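PDB 5IN1: MRG701 from Oryza sativa, which is an MRG-family chromodomain protein that probably reads methylated histone H3 tails in transcriptional regulation. Local coordinates for residues V9-G14 with V36-W41. Numbering follows the deposited sequence.
Sequences VLAYHG and VHYLGW
His13, in segment 9-14, reaches across to the two aromatic residues that open and close the turn after strand 31-38. Its CG is anti to the backbone N (chi1 -156°), which carries the imidazole toward Tyr38 and Trp41. Starting at the root, His13 CB lies 3.8 Å from CH2 of Trp41. Next out, His13 CG sits 3.5 Å from Trp41 CZ3. His13 ND1 comes closest to the indole, 3.4 Å from the same CZ3, and His13 CE1 and NE2 also stay near that carbon. Trp41 thus points the edge of its six-membered ring at the centre of one imidazole face, with the planes at 83°. On the other branch, His13 CD2 turns to Tyr38 and lies 3.5 Å from CZ. This is a second edge-to-face pair, with His13 now giving the edge and Tyr38 the face. The Tyr38 hydroxyl is fixed by a hydrogen bond to Glu47. Two residues before His13, Ala11 CB packs on Tyr38 CE1 at 3.7 Å. A type II turn from Tyr38 to Trp41, closed by Trp41 N to Tyr38 O at 3.0 Å, brings both rings to the same side. An alanine in place of His13 has no imidazole to pair with Tyr38 and Trp41, and would probably leave the Trp41 ring less firmly placed. Trp45 also meets His13 and Trp41 edge-to-face. Such a cluster of aromatic residues, joining two segments of a small, curved antiparallel sheet with strand 16-28 between them in the sheet order, is consistent with the aromatic cage by which chromodomains of this family bind methylated lysine.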
# COMPACT_ATOMS: atom_id res chain seq x y z
N VAL A 9 7.86 15.37 -5.05
CA VAL A 9 6.75 15.24 -5.98
C VAL A 9 6.29 16.64 -6.37
O VAL A 9 6.76 17.63 -5.80
CB VAL A 9 5.57 14.46 -5.37
CG1 VAL A 9 6.00 13.04 -4.99
CG2 VAL A 9 4.99 15.17 -4.15
N LEU A 10 5.40 16.71 -7.34
CA LEU A 10 4.63 17.92 -7.62
C LEU A 10 3.24 17.76 -7.02
O LEU A 10 2.65 16.68 -7.09
CB LEU A 10 4.55 18.18 -9.13
CG LEU A 10 5.90 18.45 -9.77
CD1 LEU A 10 5.80 18.45 -11.28
CD2 LEU A 10 6.48 19.77 -9.28
N ALA A 11 2.74 18.82 -6.40
CA ALA A 11 1.43 18.80 -5.75
C ALA A 11 0.62 20.03 -6.14
O ALA A 11 1.12 21.16 -6.12
CB ALA A 11 1.58 18.74 -4.24
N TYR A 12 -0.63 19.81 -6.50
CA TYR A 12 -1.56 20.91 -6.68
C TYR A 12 -1.87 21.57 -5.35
O TYR A 12 -2.08 20.90 -4.34
CB TYR A 12 -2.85 20.44 -7.34
CG TYR A 12 -2.74 20.20 -8.82
CD1 TYR A 12 -2.54 21.26 -9.68
CD2 TYR A 12 -2.84 18.92 -9.36
CE1 TYR A 12 -2.45 21.08 -11.05
CE2 TYR A 12 -2.75 18.73 -10.73
CZ TYR A 12 -2.57 19.81 -11.56
OH TYR A 12 -2.47 19.63 -12.94
N HIS A 13 -1.89 22.89 -5.34
CA HIS A 13 -2.47 23.62 -4.22
C HIS A 13 -3.18 24.77 -4.88
O HIS A 13 -2.56 25.76 -5.25
CB HIS A 13 -1.41 24.09 -3.23
CG HIS A 13 -1.94 24.31 -1.85
ND1 HIS A 13 -2.50 25.50 -1.45
CD2 HIS A 13 -2.02 23.48 -0.78
CE1 HIS A 13 -2.89 25.41 -0.20
NE2 HIS A 13 -2.61 24.19 0.24
N GLY A 14 -4.48 24.62 -5.11
CA GLY A 14 -5.09 25.44 -6.12
C GLY A 14 -4.58 24.97 -7.47
O GLY A 14 -4.03 23.88 -7.59
N VAL A 36 2.17 15.40 3.05
CA VAL A 36 3.17 16.14 2.30
C VAL A 36 3.48 17.49 2.93
O VAL A 36 2.64 18.09 3.59
CB VAL A 36 2.73 16.35 0.83
CG1 VAL A 36 2.54 14.99 0.13
CG2 VAL A 36 1.47 17.24 0.72
N HIS A 37 4.72 17.93 2.72
CA HIS A 37 5.16 19.27 3.06
C HIS A 37 5.46 20.02 1.75
O HIS A 37 6.18 19.49 0.91
CB HIS A 37 6.41 19.23 3.96
CG HIS A 37 7.04 20.58 4.15
ND1 HIS A 37 6.43 21.57 4.87
CD2 HIS A 37 8.19 21.11 3.66
CE1 HIS A 37 7.18 22.66 4.84
NE2 HIS A 37 8.26 22.40 4.12
N TYR A 38 4.90 21.21 1.59
CA TYR A 38 5.14 22.02 0.40
C TYR A 38 6.44 22.77 0.58
O TYR A 38 6.59 23.49 1.57
CB TYR A 38 3.96 22.97 0.14
CG TYR A 38 2.65 22.22 -0.08
CD1 TYR A 38 2.22 21.90 -1.37
CD2 TYR A 38 1.86 21.82 1.00
CE1 TYR A 38 1.03 21.21 -1.57
CE2 TYR A 38 0.66 21.14 0.80
CZ TYR A 38 0.27 20.82 -0.48
OH TYR A 38 -0.92 20.14 -0.66
N LEU A 39 7.38 22.59 -0.34
CA LEU A 39 8.73 23.12 -0.09
C LEU A 39 8.71 24.65 -0.05
O LEU A 39 8.20 25.30 -0.97
CB LEU A 39 9.73 22.65 -1.15
CG LEU A 39 9.86 21.14 -1.30
CD1 LEU A 39 11.06 20.79 -2.15
CD2 LEU A 39 9.94 20.45 0.07
N GLY A 40 9.30 25.21 1.01
CA GLY A 40 9.34 26.64 1.20
C GLY A 40 8.10 27.23 1.87
O GLY A 40 8.07 28.43 2.15
N TRP A 41 7.09 26.39 2.13
CA TRP A 41 5.85 26.86 2.77
C TRP A 41 5.85 26.57 4.26
O TRP A 41 6.63 25.75 4.73
CB TRP A 41 4.63 26.19 2.14
CG TRP A 41 4.23 26.72 0.82
CD1 TRP A 41 4.99 27.47 -0.05
CD2 TRP A 41 2.94 26.58 0.20
NE1 TRP A 41 4.25 27.78 -1.16
CE2 TRP A 41 3.00 27.25 -1.04
CE3 TRP A 41 1.75 25.97 0.58
CZ2 TRP A 41 1.91 27.30 -1.91
CZ3 TRP A 41 0.67 26.02 -0.29
CH2 TRP A 41 0.76 26.70 -1.52